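Local coordinates for probable molybdenum cofactor guanylyltransferase (Aquifex aeolicus, PDB 2E8B), which probably transfers GMP from GTP to molybdenum-molybdopterin, a magnesium-dependent step that yields the guanine dinucleotide form of the molybdenum cofactor, at residues Val128-Lys133 / Tyr169-Ile174; Val19-Lys24 / Ile59-Arg64; Glu147-Arg152 / Trp161-Asp166; Asp106-Lys111 / Leu183-Lys188; Val100-Gly105 / Gly139-Lys144. One frame throughout, in Å; residues are numbered along the deposited sequence.

Interaction 1. Residues Val128-Lys133 / Tyr169-Ile174; sequences VAKTEK and YNEVEI
Lys130 and Glu171 join their side chains across two parallel strands, 126-130 and 170-173, part of the mixed sheet of this GT-A-type nucleotidyltransferase fold. From its base, Lys130 CB lies near Glu171 CB and Val172 O. CG is anti to the backbone N (chi1 176°), and there it meets the carboxylate carbon CD of Glu171. The chain then bends at chi2, so that CD passes Glu171 OE2 at 3.4 Å and CE keeps a similar distance from it. A second bend, at chi4, brings NZ to 2.6 Å from Glu171 OE2, a short salt bridge made on the syn side of the oxygen, 31° out of the carboxylate plane. A long flexible amine suits this partly exposed face, its methylenes lining the acid before the charge meets it. The other face is apolar: Ala129 CB touches Ile174 CD1 at 3.8 Å. Four backbone hydrogen bonds join the strands, and beyond them a water lies between Lys130 O and Ile174 O, 2.7 Å from the latter.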
# COMPACT_ATOMS: atom_id res chain seq x y z
N VAL A 128 -10.78 -2.29 0.56
CA VAL A 128 -9.99 -1.08 0.41
C VAL A 128 -10.72 0.14 0.92
O VAL A 128 -11.96 0.19 0.91
CB VAL A 128 -9.61 -0.85 -1.07
CG1 VAL A 128 -8.49 -1.80 -1.48
CG2 VAL A 128 -10.82 -1.06 -1.95
N ALA A 129 -9.95 1.12 1.36
CA ALA A 129 -10.49 2.36 1.89
C ALA A 129 -11.22 3.17 0.82
O ALA A 129 -10.78 3.24 -0.32
CB ALA A 129 -9.36 3.19 2.50
N LYS A 130 -12.33 3.79 1.22
CA LYS A 130 -13.12 4.60 0.30
C LYS A 130 -13.56 5.92 0.91
O LYS A 130 -14.26 5.96 1.92
CB LYS A 130 -14.36 3.81 -0.15
CG LYS A 130 -15.32 4.58 -1.05
CD LYS A 130 -14.69 4.91 -2.39
CE LYS A 130 -15.66 5.67 -3.29
NZ LYS A 130 -16.88 4.88 -3.62
N THR A 131 -13.10 7.01 0.30
CA THR A 131 -13.49 8.36 0.71
C THR A 131 -14.22 8.80 -0.55
O THR A 131 -15.08 8.07 -1.04
CB THR A 131 -12.28 9.27 0.94
OG1 THR A 131 -11.49 9.36 -0.25
CG2 THR A 131 -11.41 8.75 2.08
N GLU A 132 -13.88 9.96 -1.08
CA GLU A 132 -14.50 10.42 -2.32
C GLU A 132 -13.85 9.57 -3.41
O GLU A 132 -14.45 9.31 -4.45
CB GLU A 132 -14.19 11.89 -2.57
CG GLU A 132 -14.91 12.84 -1.62
CD GLU A 132 -16.41 12.78 -1.79
OE1 GLU A 132 -16.88 13.00 -2.93
OE2 GLU A 132 -17.12 12.52 -0.80
N LYS A 133 -12.63 9.14 -3.13
CA LYS A 133 -11.84 8.33 -4.05
C LYS A 133 -11.68 6.90 -3.53
O LYS A 133 -11.73 6.66 -2.33
CB LYS A 133 -10.45 8.95 -4.21
CG LYS A 133 -9.40 8.03 -4.81
CD LYS A 133 -8.04 8.70 -4.90
CE LYS A 133 -7.01 7.76 -5.48
NZ LYS A 133 -5.72 8.45 -5.76
N TYR A 169 -14.51 -6.69 -4.81
CA TYR A 169 -13.89 -5.99 -3.70
C TYR A 169 -14.92 -5.34 -2.79
O TYR A 169 -16.06 -5.10 -3.19
CB TYR A 169 -12.90 -4.94 -4.22
CG TYR A 169 -13.54 -3.79 -4.96
CD1 TYR A 169 -13.86 -3.90 -6.31
CD2 TYR A 169 -13.81 -2.58 -4.31
CE1 TYR A 169 -14.42 -2.83 -7.01
CE2 TYR A 169 -14.36 -1.50 -5.00
CZ TYR A 169 -14.66 -1.64 -6.35
OH TYR A 169 -15.19 -0.57 -7.04
N ASN A 170 -14.49 -5.07 -1.56
CA ASN A 170 -15.35 -4.45 -0.58
C ASN A 170 -14.83 -3.06 -0.22
O ASN A 170 -13.64 -2.88 0.02
CB ASN A 170 -15.39 -5.31 0.69
CG ASN A 170 -15.90 -6.70 0.41
OD1 ASN A 170 -17.08 -6.90 0.16
ND2 ASN A 170 -15.00 -7.68 0.45
N GLU A 171 -15.73 -2.08 -0.21
CA GLU A 171 -15.34 -0.72 0.14
C GLU A 171 -15.50 -0.53 1.64
O GLU A 171 -16.49 -0.95 2.24
CB GLU A 171 -16.25 0.33 -0.52
CG GLU A 171 -16.12 0.50 -2.01
CD GLU A 171 -16.92 1.72 -2.48
OE1 GLU A 171 -17.91 2.08 -1.80
OE2 GLU A 171 -16.57 2.30 -3.52
N VAL A 172 -14.52 0.11 2.26
CA VAL A 172 -14.60 0.41 3.67
C VAL A 172 -14.78 1.92 3.70
O VAL A 172 -13.84 2.66 3.43
CB VAL A 172 -13.32 0.01 4.43
CG1 VAL A 172 -13.44 0.40 5.89
CG2 VAL A 172 -13.08 -1.48 4.31
N GLU A 173 -16.00 2.37 3.96
CA GLU A 173 -16.29 3.80 4.00
C GLU A 173 -15.54 4.40 5.18
O GLU A 173 -15.80 4.07 6.33
CB GLU A 173 -17.79 4.04 4.18
CG GLU A 173 -18.18 5.51 4.17
CD GLU A 173 -19.66 5.72 4.44
OE1 GLU A 173 -20.48 5.21 3.66
OE2 GLU A 173 -20.00 6.40 5.44
N ILE A 174 -14.58 5.27 4.88
CA ILE A 174 -13.78 5.88 5.93
C ILE A 174 -14.56 6.92 6.71
O ILE A 174 -15.20 7.80 6.12
CB ILE A 174 -12.51 6.54 5.34
CG1 ILE A 174 -11.63 5.47 4.68
CG2 ILE A 174 -11.73 7.27 6.43
CD1 ILE A 174 -11.24 4.33 5.62
O HOH W 1 -15.55 8.35 3.51

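Interaction 2. Residues Val19-Lys24 / Ile59-Arg64; sequences VLAGGK and IVAKDR
Val19 and Ile59 lie side by side and point the same way from neighbouring parallel strands, with Val19 CB 3.7 Å from Ile59 CD1. Ile59 CG1 stands anti to its own carbonyl carbon (chi1 -60°) and CG2 anti to the backbone N; CD1 reaches Val19, while CG2 touches Ala21 CB. Ala21 CB also meets Ala61 CB at 3.9 Å, small methyls over which Phe67 packs, and helix 32-51 covers this face through Ile43, Val46 and Tyr47. On the other face Leu20 CD2 packs on Val60 CB at 3.7 Å. Two backbone bonds tie this tight half together: Val60 N to Val19 O, almost straight at 172°, and Ala21 N to Val60 O.

Past Ala21 the strands part and water enters. One water accepts from Gly22 N and donates to Val60 O; another donates to Gly22 O and accepts weakly from Lys62 N. Gly22 has a positive phi (76°), which favours glycine, and at Gly23 a beta carbon would run into Lys62 CE. The Lys62 methylenes instead pass Gly23 CA, CD at 3.7 Å, and its amine goes on to Asp77, Phe79 O and Glu81 O. Leu20, Ala21, Gly22 and Asp77 are predicted to bind GTP, so this watery end is probably part of the nucleotide pocket, at the C-terminal ends of the parallel strands of a beta-alpha-beta unit, where Rossmann-like folds hold nucleotides.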
# COMPACT_ATOMS: atom_id res chain seq x y z
N VAL A 19 4.52 -1.72 2.22
CA VAL A 19 4.47 -0.30 1.91
C VAL A 19 5.05 -0.15 0.51
O VAL A 19 6.22 -0.47 0.28
CB VAL A 19 5.31 0.51 2.92
CG1 VAL A 19 5.34 1.98 2.51
CG2 VAL A 19 4.72 0.36 4.32
N LEU A 20 4.23 0.34 -0.41
CA LEU A 20 4.64 0.51 -1.80
C LEU A 20 5.41 1.80 -2.04
O LEU A 20 4.85 2.89 -1.92
CB LEU A 20 3.41 0.44 -2.72
CG LEU A 20 2.51 -0.78 -2.51
CD1 LEU A 20 1.38 -0.78 -3.53
CD2 LEU A 20 3.34 -2.05 -2.65
N ALA A 21 6.68 1.67 -2.39
CA ALA A 21 7.55 2.83 -2.65
C ALA A 21 7.67 3.19 -4.12
O ALA A 21 8.16 4.28 -4.45
CB ALA A 21 8.93 2.58 -2.06
N GLY A 22 7.27 2.29 -5.00
CA GLY A 22 7.33 2.54 -6.44
C GLY A 22 8.69 2.46 -7.12
O GLY A 22 9.64 1.87 -6.62
N GLY A 23 8.78 3.07 -8.30
CA GLY A 23 10.03 3.05 -9.03
C GLY A 23 10.66 4.42 -9.04
O GLY A 23 10.83 5.05 -7.99
N LYS A 24 11.02 4.89 -10.23
CA LYS A 24 11.62 6.20 -10.37
C LYS A 24 10.55 7.27 -10.16
O LYS A 24 9.37 7.03 -10.40
CB LYS A 24 12.25 6.34 -11.76
CG LYS A 24 13.39 5.36 -12.01
CD LYS A 24 13.99 5.53 -13.41
CE LYS A 24 12.98 5.17 -14.49
NZ LYS A 24 13.56 5.33 -15.86
N ILE A 59 9.08 -2.96 2.61
CA ILE A 59 9.01 -1.87 1.65
C ILE A 59 9.16 -2.50 0.28
O ILE A 59 10.10 -3.26 0.04
CB ILE A 59 10.17 -0.87 1.85
CG1 ILE A 59 10.13 -0.28 3.26
CG2 ILE A 59 10.11 0.21 0.79
CD1 ILE A 59 8.92 0.61 3.53
N VAL A 60 8.23 -2.21 -0.62
CA VAL A 60 8.32 -2.75 -1.97
C VAL A 60 8.92 -1.64 -2.83
O VAL A 60 8.34 -0.57 -2.97
CB VAL A 60 6.93 -3.12 -2.52
CG1 VAL A 60 7.06 -3.54 -3.98
CG2 VAL A 60 6.32 -4.25 -1.69
N ALA A 61 10.10 -1.90 -3.39
CA ALA A 61 10.77 -0.91 -4.22
C ALA A 61 11.64 -1.57 -5.29
O ALA A 61 12.00 -2.73 -5.17
CB ALA A 61 11.62 0.00 -3.35
N LYS A 62 11.97 -0.81 -6.33
CA LYS A 62 12.80 -1.32 -7.42
C LYS A 62 14.29 -1.16 -7.12
O LYS A 62 15.14 -1.77 -7.78
CB LYS A 62 12.48 -0.58 -8.74
CG LYS A 62 11.05 -0.74 -9.24
CD LYS A 62 10.90 -0.13 -10.62
CE LYS A 62 9.46 -0.18 -11.11
NZ LYS A 62 8.98 -1.59 -11.28
N ASP A 63 14.61 -0.34 -6.12
CA ASP A 63 16.00 -0.09 -5.75
C ASP A 63 16.17 -0.18 -4.23
O ASP A 63 15.65 0.65 -3.49
CB ASP A 63 16.42 1.30 -6.23
CG ASP A 63 17.92 1.51 -6.18
OD1 ASP A 63 18.53 1.20 -5.15
OD2 ASP A 63 18.48 2.00 -7.18
N ARG A 64 16.89 -1.20 -3.77
CA ARG A 64 17.10 -1.39 -2.34
C ARG A 64 17.91 -0.28 -1.67
O ARG A 64 17.52 0.22 -0.61
CB ARG A 64 17.76 -2.75 -2.09
CG ARG A 64 18.01 -3.05 -0.62
CD ARG A 64 18.39 -4.51 -0.38
NE ARG A 64 17.25 -5.42 -0.50
CZ ARG A 64 17.08 -6.28 -1.50
NH1 ARG A 64 17.98 -6.36 -2.47
NH2 ARG A 64 16.02 -7.07 -1.52
O HOH W 2 12.73 2.22 -6.30
O HOH W 3 5.86 -0.34 -4.99

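Interaction 3. Residues Glu147-Arg152 / Trp161-Asp166; sequences EKIEER and WALLKD
Asp166 OD2 accepts from two cations of the facing helix, Lys148 NZ at 3.0 Å and Arg152 NH1 at 2.9 Å. Asp166 CG stands anti to the backbone N, which carries the carboxylate toward that helix. The lysine arrives on the syn side, 21° out of the carboxylate plane; the arginine bond is weak, bent to 128° at the hydrogen, and the guanidinium and carboxylate planes stand 78° apart. Asp166 OD1 is served by a water at 2.8 Å that also accepts from Lys148 NZ, and NZ has a further, weak salt bridge to Glu151 OE2. This network spans two successive helices, 146-154 and 160-167, packed obliquely in the GT-A-type domain. Beneath it Leu163 CD1 and CD2 both lie 3.6 Å from Ile149 CG1, branched side chains well suited to a buried seam that Leu88 also lines. Arg152 CD covers Leu163 CA, Ala162 O sits over one guanidinium face, and NH2 pairs with Asp157. An alanine in place of Arg152 would probably leave Asp157 without this partner and Asp166 leaning on Lys148 alone of the two cations.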
# COMPACT_ATOMS: atom_id res chain seq x y z
N GLU A 147 -2.92 -15.41 -8.83
CA GLU A 147 -3.13 -15.98 -10.16
C GLU A 147 -3.82 -15.01 -11.11
O GLU A 147 -3.42 -14.86 -12.27
CB GLU A 147 -3.95 -17.27 -10.06
CG GLU A 147 -4.36 -17.83 -11.41
CD GLU A 147 -5.09 -19.16 -11.30
OE1 GLU A 147 -6.15 -19.20 -10.63
OE2 GLU A 147 -4.61 -20.15 -11.88
N LYS A 148 -4.88 -14.36 -10.63
CA LYS A 148 -5.64 -13.42 -11.43
C LYS A 148 -4.85 -12.15 -11.76
O LYS A 148 -4.91 -11.65 -12.88
CB LYS A 148 -6.93 -13.03 -10.70
CG LYS A 148 -8.00 -14.11 -10.71
CD LYS A 148 -9.06 -13.86 -11.79
CE LYS A 148 -8.46 -13.81 -13.18
NZ LYS A 148 -9.51 -13.58 -14.21
N ILE A 149 -4.12 -11.64 -10.78
CA ILE A 149 -3.32 -10.44 -11.00
C ILE A 149 -2.26 -10.73 -12.04
O ILE A 149 -2.03 -9.95 -12.96
CB ILE A 149 -2.64 -9.98 -9.69
CG1 ILE A 149 -3.69 -9.58 -8.66
CG2 ILE A 149 -1.69 -8.82 -9.97
CD1 ILE A 149 -3.13 -9.11 -7.35
N GLU A 150 -1.62 -11.89 -11.90
CA GLU A 150 -0.58 -12.29 -12.83
C GLU A 150 -1.15 -12.44 -14.24
O GLU A 150 -0.50 -12.08 -15.22
CB GLU A 150 0.03 -13.61 -12.37
CG GLU A 150 1.33 -13.94 -13.04
CD GLU A 150 1.88 -15.27 -12.61
OE1 GLU A 150 2.15 -15.45 -11.40
OE2 GLU A 150 2.02 -16.15 -13.48
N GLU A 151 -2.36 -12.97 -14.32
CA GLU A 151 -3.03 -13.16 -15.60
C GLU A 151 -3.29 -11.84 -16.31
O GLU A 151 -3.00 -11.69 -17.50
CB GLU A 151 -4.36 -13.89 -15.36
CG GLU A 151 -5.16 -14.19 -16.61
CD GLU A 151 -6.43 -14.95 -16.29
OE1 GLU A 151 -6.33 -16.01 -15.65
OE2 GLU A 151 -7.52 -14.49 -16.69
N ARG A 152 -3.83 -10.87 -15.59
CA ARG A 152 -4.12 -9.57 -16.18
C ARG A 152 -2.85 -8.81 -16.58
O ARG A 152 -2.80 -8.20 -17.64
CB ARG A 152 -4.97 -8.73 -15.21
CG ARG A 152 -6.31 -9.36 -14.86
CD ARG A 152 -7.23 -8.35 -14.17
NE ARG A 152 -7.74 -7.36 -15.11
CZ ARG A 152 -8.77 -7.57 -15.93
NH1 ARG A 152 -9.41 -8.73 -15.91
NH2 ARG A 152 -9.16 -6.61 -16.76
N TRP A 161 -8.26 -0.94 -11.18
CA TRP A 161 -9.72 -0.79 -11.17
C TRP A 161 -10.33 -1.99 -11.88
O TRP A 161 -11.32 -2.55 -11.41
CB TRP A 161 -10.17 0.48 -11.90
CG TRP A 161 -10.02 1.75 -11.13
CD1 TRP A 161 -9.71 1.88 -9.80
CD2 TRP A 161 -10.19 3.07 -11.64
NE1 TRP A 161 -9.67 3.22 -9.46
CE2 TRP A 161 -9.96 3.97 -10.57
CE3 TRP A 161 -10.50 3.60 -12.90
CZ2 TRP A 161 -10.05 5.36 -10.72
CZ3 TRP A 161 -10.58 4.98 -13.05
CH2 TRP A 161 -10.36 5.84 -11.96
N ALA A 162 -9.75 -2.38 -13.00
CA ALA A 162 -10.25 -3.52 -13.77
C ALA A 162 -10.02 -4.80 -12.99
O ALA A 162 -10.86 -5.70 -12.99
CB ALA A 162 -9.55 -3.59 -15.13
N LEU A 163 -8.87 -4.89 -12.34
CA LEU A 163 -8.55 -6.07 -11.54
C LEU A 163 -9.59 -6.25 -10.45
O LEU A 163 -10.13 -7.34 -10.27
CB LEU A 163 -7.17 -5.91 -10.89
CG LEU A 163 -6.82 -6.95 -9.81
CD1 LEU A 163 -6.60 -8.33 -10.44
CD2 LEU A 163 -5.56 -6.50 -9.07
N LEU A 164 -9.88 -5.17 -9.72
CA LEU A 164 -10.84 -5.21 -8.63
C LEU A 164 -12.25 -5.54 -9.09
O LEU A 164 -12.98 -6.25 -8.40
CB LEU A 164 -10.80 -3.90 -7.85
CG LEU A 164 -9.51 -3.69 -7.04
CD1 LEU A 164 -9.62 -2.38 -6.27
CD2 LEU A 164 -9.28 -4.84 -6.08
N LYS A 165 -12.66 -5.03 -10.25
CA LYS A 165 -13.99 -5.35 -10.75
C LYS A 165 -14.04 -6.84 -11.10
O LYS A 165 -15.06 -7.50 -10.91
CB LYS A 165 -14.32 -4.52 -11.99
CG LYS A 165 -14.65 -3.08 -11.67
CD LYS A 165 -15.19 -2.36 -12.89
CE LYS A 165 -15.90 -1.08 -12.49
NZ LYS A 165 -16.51 -0.40 -13.67
N ASP A 166 -12.93 -7.35 -11.60
CA ASP A 166 -12.84 -8.76 -11.98
C ASP A 166 -12.95 -9.68 -10.77
O ASP A 166 -13.84 -10.53 -10.71
CB ASP A 166 -11.50 -9.00 -12.70
CG ASP A 166 -11.40 -10.39 -13.29
OD1 ASP A 166 -12.34 -11.19 -13.13
OD2 ASP A 166 -10.36 -10.69 -13.93
O HOH W 4 -12.37 -13.97 -12.77

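Interaction 4. Residues Asp106-Lys111 / Leu183-Lys188; sequences DLPLMK and LNMNTK
Leu183 O receives a hydrogen bond of 2.6 Å from a water that also accepts from Leu109 N, while Pro108 CD lies 3.3 Å from the same oxygen. Leu109 lies within a type I beta turn, Leu107 to Met110, in the loop between strand 99-104 and helix 112-120 of the GT-A-type fold; Asp106, just before the turn, is predicted to bind magnesium and GTP. Proline, with its fixed phi of -59°, suits the second position of such a turn. Its ring slides past the Met185 side chain, which is bent at chi2 and chi3: Pro108 CG meets Met185 CG at 3.5 Å, tight for two carbons, and Met185 CE at 3.6 Å. An alanine in place of Pro108 would probably lose the CG packing on Met185 and the ring's hold on phi in the turn. At the exposed end the Asp106 carboxylate and Asn184 amide planes stand 85° apart, and Ser104 OG holds Asp106 OD1. Between Asp106 and Asn184 a water donates to Asp106 OD2 at 2.7 Å and accepts, weakly, from Asn184 ND2.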
# COMPACT_ATOMS: atom_id res chain seq x y z
N ASP A 106 2.99 7.16 -0.17
CA ASP A 106 2.86 8.60 -0.42
C ASP A 106 1.69 9.27 0.30
O ASP A 106 1.13 10.25 -0.18
CB ASP A 106 2.75 8.85 -1.92
CG ASP A 106 1.49 8.26 -2.52
OD1 ASP A 106 0.74 7.58 -1.77
OD2 ASP A 106 1.25 8.46 -3.73
N LEU A 107 1.32 8.74 1.47
CA LEU A 107 0.21 9.29 2.25
C LEU A 107 0.76 9.99 3.49
O LEU A 107 0.91 9.39 4.55
CB LEU A 107 -0.73 8.15 2.63
CG LEU A 107 -1.31 7.47 1.38
CD1 LEU A 107 -1.98 6.15 1.76
CD2 LEU A 107 -2.29 8.40 0.70
N PRO A 108 1.03 11.30 3.37
CA PRO A 108 1.57 12.16 4.42
C PRO A 108 0.78 12.30 5.71
O PRO A 108 1.35 12.67 6.75
CB PRO A 108 1.76 13.49 3.71
CG PRO A 108 0.61 13.52 2.76
CD PRO A 108 0.61 12.11 2.21
N LEU A 109 -0.51 12.02 5.67
CA LEU A 109 -1.35 12.16 6.86
C LEU A 109 -1.90 10.86 7.43
O LEU A 109 -2.74 10.88 8.33
CB LEU A 109 -2.50 13.12 6.55
CG LEU A 109 -2.02 14.54 6.23
CD1 LEU A 109 -3.18 15.37 5.72
CD2 LEU A 109 -1.41 15.17 7.48
N MET A 110 -1.42 9.72 6.93
CA MET A 110 -1.90 8.43 7.42
C MET A 110 -1.73 8.28 8.93
O MET A 110 -0.74 8.73 9.51
CB MET A 110 -1.17 7.28 6.70
CG MET A 110 -1.64 5.87 7.08
SD MET A 110 -3.42 5.53 6.86
CE MET A 110 -3.64 5.92 5.12
N LYS A 111 -2.73 7.68 9.55
CA LYS A 111 -2.73 7.44 10.99
C LYS A 111 -3.09 5.98 11.21
O LYS A 111 -3.81 5.38 10.43
CB LYS A 111 -3.76 8.32 11.70
CG LYS A 111 -3.29 9.73 11.98
CD LYS A 111 -4.13 10.37 13.07
CE LYS A 111 -3.50 11.68 13.54
NZ LYS A 111 -4.21 12.26 14.72
N LEU A 183 -5.26 11.82 2.19
CA LEU A 183 -4.87 12.83 1.21
C LEU A 183 -3.42 12.63 0.75
O LEU A 183 -2.63 11.97 1.43
CB LEU A 183 -5.03 14.23 1.80
CG LEU A 183 -6.45 14.67 2.16
CD1 LEU A 183 -6.41 16.00 2.90
CD2 LEU A 183 -7.28 14.79 0.89
N ASN A 184 -3.09 13.18 -0.41
CA ASN A 184 -1.72 13.09 -0.92
C ASN A 184 -1.09 14.46 -0.77
O ASN A 184 -1.76 15.41 -0.37
CB ASN A 184 -1.72 12.68 -2.40
CG ASN A 184 -2.52 11.43 -2.67
OD1 ASN A 184 -3.75 11.46 -2.68
ND2 ASN A 184 -1.83 10.32 -2.88
N MET A 185 0.20 14.56 -1.07
CA MET A 185 0.90 15.84 -0.99
C MET A 185 0.90 16.61 -2.31
O MET A 185 1.26 16.05 -3.35
CB MET A 185 2.38 15.62 -0.68
CG MET A 185 2.72 15.46 0.80
SD MET A 185 2.83 17.03 1.70
CE MET A 185 1.28 17.06 2.56
N ASN A 186 0.48 17.87 -2.28
CA ASN A 186 0.35 18.66 -3.50
C ASN A 186 0.32 20.16 -3.20
O ASN A 186 1.01 20.64 -2.29
CB ASN A 186 -0.93 18.25 -4.23
CG ASN A 186 -2.18 18.56 -3.44
OD1 ASN A 186 -2.29 18.19 -2.26
ND2 ASN A 186 -3.14 19.23 -4.07
N THR A 187 -0.49 20.90 -3.96
CA THR A 187 -0.64 22.35 -3.81
C THR A 187 0.02 23.71 -4.03
O THR A 187 -0.52 24.74 -3.63
CB THR A 187 -1.31 22.72 -2.46
OG1 THR A 187 -0.43 22.41 -1.38
CG2 THR A 187 -2.61 21.96 -2.29
N LYS A 188 1.18 23.69 -4.68
CA LYS A 188 1.92 24.91 -4.96
C LYS A 188 1.89 26.16 -4.08
O LYS A 188 2.93 26.84 -3.99
CB LYS A 188 2.05 25.33 -6.43
CG LYS A 188 2.00 24.18 -7.43
CD LYS A 188 0.56 23.84 -7.83
CE LYS A 188 -0.06 24.98 -8.62
NZ LYS A 188 -1.47 24.70 -9.04
O HOH W 5 1.41 11.68 -2.54
O HOH W 6 -1.34 7.55 -3.65
O HOH W 7 -2.20 10.92 3.73

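Interaction 5. Residues Val100-Gly105 / Gly139-Lys144; sequences VFVLSG and GVYSKK
Phe101 turns one face of its ring to Gly139, whose carbonyl oxygen sits 3.5 Å above the plane, over the ring centre. Gly139 CA lies over the face too, a CH-pi contact 4.3 Å from the centroid, so the ring rests on the glycine backbone. Phe101 CG is anti to the backbone N (chi1 -154°), and the side chain crosses that of Val140 at about a right angle, CD2 meeting Val140 CG2 at 3.5 Å. Helix 112-120 covers this face through Val115, Val118 and Leu119. On the reverse face Val102 and Tyr141 are set at a slant to each other, Val102 CG2 3.7 Å from Tyr141 CD1, with Leu88 of helix 84-94 alongside; the tyrosine hydroxyl reaches past this apolar layer to Thr136 O.

The antiparallel strands 99-104 and 140-142 are stitched by paired bonds: Val100 and Tyr141 exchange two, as do Val102 and Gly139, the shortest from Val102 N to Gly139 O at 2.8 Å. Phe101 and Val140 form the non-hydrogen-bonded pair between them. With every touching residue buried, these bonds satisfy the backbone N-H and C=O groups of the two pairs, while beta-branched and aromatic side chains fill both faces of the sheet.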
# COMPACT_ATOMS: atom_id res chain seq x y z
N VAL A 100 -2.79 -9.89 3.48
CA VAL A 100 -1.78 -8.92 3.88
C VAL A 100 -2.27 -7.51 3.63
O VAL A 100 -3.12 -7.27 2.77
CB VAL A 100 -0.45 -9.15 3.12
CG1 VAL A 100 0.07 -10.56 3.37
CG2 VAL A 100 -0.65 -8.90 1.63
N PHE A 101 -1.74 -6.56 4.41
CA PHE A 101 -2.13 -5.18 4.23
C PHE A 101 -1.23 -4.53 3.19
O PHE A 101 -0.05 -4.89 3.05
CB PHE A 101 -2.02 -4.40 5.55
CG PHE A 101 -2.95 -3.22 5.61
CD1 PHE A 101 -2.56 -1.99 5.08
CD2 PHE A 101 -4.23 -3.35 6.12
CE1 PHE A 101 -3.45 -0.91 5.07
CE2 PHE A 101 -5.12 -2.28 6.11
CZ PHE A 101 -4.73 -1.06 5.58
N VAL A 102 -1.80 -3.60 2.43
CA VAL A 102 -1.07 -2.88 1.40
C VAL A 102 -1.28 -1.40 1.70
O VAL A 102 -2.41 -0.95 1.91
CB VAL A 102 -1.61 -3.21 -0.01
CG1 VAL A 102 -0.94 -2.32 -1.05
CG2 VAL A 102 -1.36 -4.67 -0.33
N LEU A 103 -0.18 -0.65 1.72
CA LEU A 103 -0.24 0.75 2.07
C LEU A 103 0.70 1.56 1.17
O LEU A 103 1.90 1.31 1.14
CB LEU A 103 0.17 0.89 3.54
CG LEU A 103 0.00 2.19 4.33
CD1 LEU A 103 -1.46 2.62 4.33
CD2 LEU A 103 0.48 1.95 5.76
N SER A 104 0.14 2.51 0.43
CA SER A 104 0.95 3.36 -0.45
C SER A 104 1.90 4.20 0.40
O SER A 104 1.54 4.68 1.48
CB SER A 104 0.04 4.27 -1.27
OG SER A 104 0.79 5.04 -2.18
N GLY A 105 3.13 4.37 -0.08
CA GLY A 105 4.10 5.15 0.67
C GLY A 105 4.04 6.66 0.49
O GLY A 105 4.93 7.37 0.96
N GLY A 139 -5.49 -1.05 1.90
CA GLY A 139 -6.42 -2.10 2.21
C GLY A 139 -5.78 -3.45 2.42
O GLY A 139 -4.56 -3.58 2.46
N VAL A 140 -6.62 -4.47 2.56
CA VAL A 140 -6.16 -5.83 2.76
C VAL A 140 -6.44 -6.60 1.49
O VAL A 140 -7.56 -6.58 0.97
CB VAL A 140 -6.89 -6.50 3.94
CG1 VAL A 140 -6.39 -7.93 4.12
CG2 VAL A 140 -6.65 -5.69 5.21
N TYR A 141 -5.41 -7.28 0.99
CA TYR A 141 -5.50 -8.09 -0.22
C TYR A 141 -5.19 -9.54 0.09
O TYR A 141 -4.33 -9.83 0.92
CB TYR A 141 -4.49 -7.61 -1.27
CG TYR A 141 -4.92 -6.39 -2.05
CD1 TYR A 141 -4.86 -5.12 -1.48
CD2 TYR A 141 -5.40 -6.52 -3.35
CE1 TYR A 141 -5.27 -3.99 -2.21
CE2 TYR A 141 -5.81 -5.41 -4.08
CZ TYR A 141 -5.75 -4.15 -3.50
OH TYR A 141 -6.19 -3.07 -4.23
N SER A 142 -5.89 -10.44 -0.59
CA SER A 142 -5.71 -11.88 -0.42
C SER A 142 -4.67 -12.43 -1.38
O SER A 142 -4.65 -12.08 -2.56
CB SER A 142 -7.03 -12.61 -0.64
OG SER A 142 -6.83 -14.01 -0.66
N LYS A 143 -3.80 -13.31 -0.88
CA LYS A 143 -2.77 -13.91 -1.71
C LYS A 143 -3.42 -14.75 -2.82
O LYS A 143 -2.81 -14.98 -3.86
CB LYS A 143 -1.86 -14.78 -0.86
CG LYS A 143 -0.60 -15.25 -1.57
CD LYS A 143 0.23 -16.15 -0.68
CE LYS A 143 1.46 -16.65 -1.42
NZ LYS A 143 2.40 -15.55 -1.77
N LYS A 144 -4.65 -15.19 -2.58
CA LYS A 144 -5.37 -16.01 -3.54
C LYS A 144 -5.63 -15.27 -4.85
O LYS A 144 -6.03 -15.87 -5.84
CB LYS A 144 -6.69 -16.49 -2.94
CG LYS A 144 -6.52 -17.47 -1.78
CD LYS A 144 -7.85 -17.95 -1.23
CE LYS A 144 -7.64 -18.94 -0.08
NZ LYS A 144 -8.92 -19.48 0.45

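In the fold
Interaction 5 lies nearest the middle of the chain and is wholly buried, joined by backbone bonds and apolar side chains. The same sheet runs outward from it both ways: to interaction 2, where Leu20 probably hydrogen-bonds with Leu103 and Gly105 and packs on Val102, and to interaction 1, where Val128 packs on Tyr141 and Gly139. Those two, with centres 24 Å apart, are only partly buried; one adds a surface ion pair, the other bridging waters near the predicted GTP site. Interaction 3 is a helix pair on an outer flank, reaching the sheet through Leu164 and rich in charge. Interaction 4 joins two loops by apolar packing and water bridges, with no direct hydrogen bond, and touches interaction 5 by Met110 on Leu103.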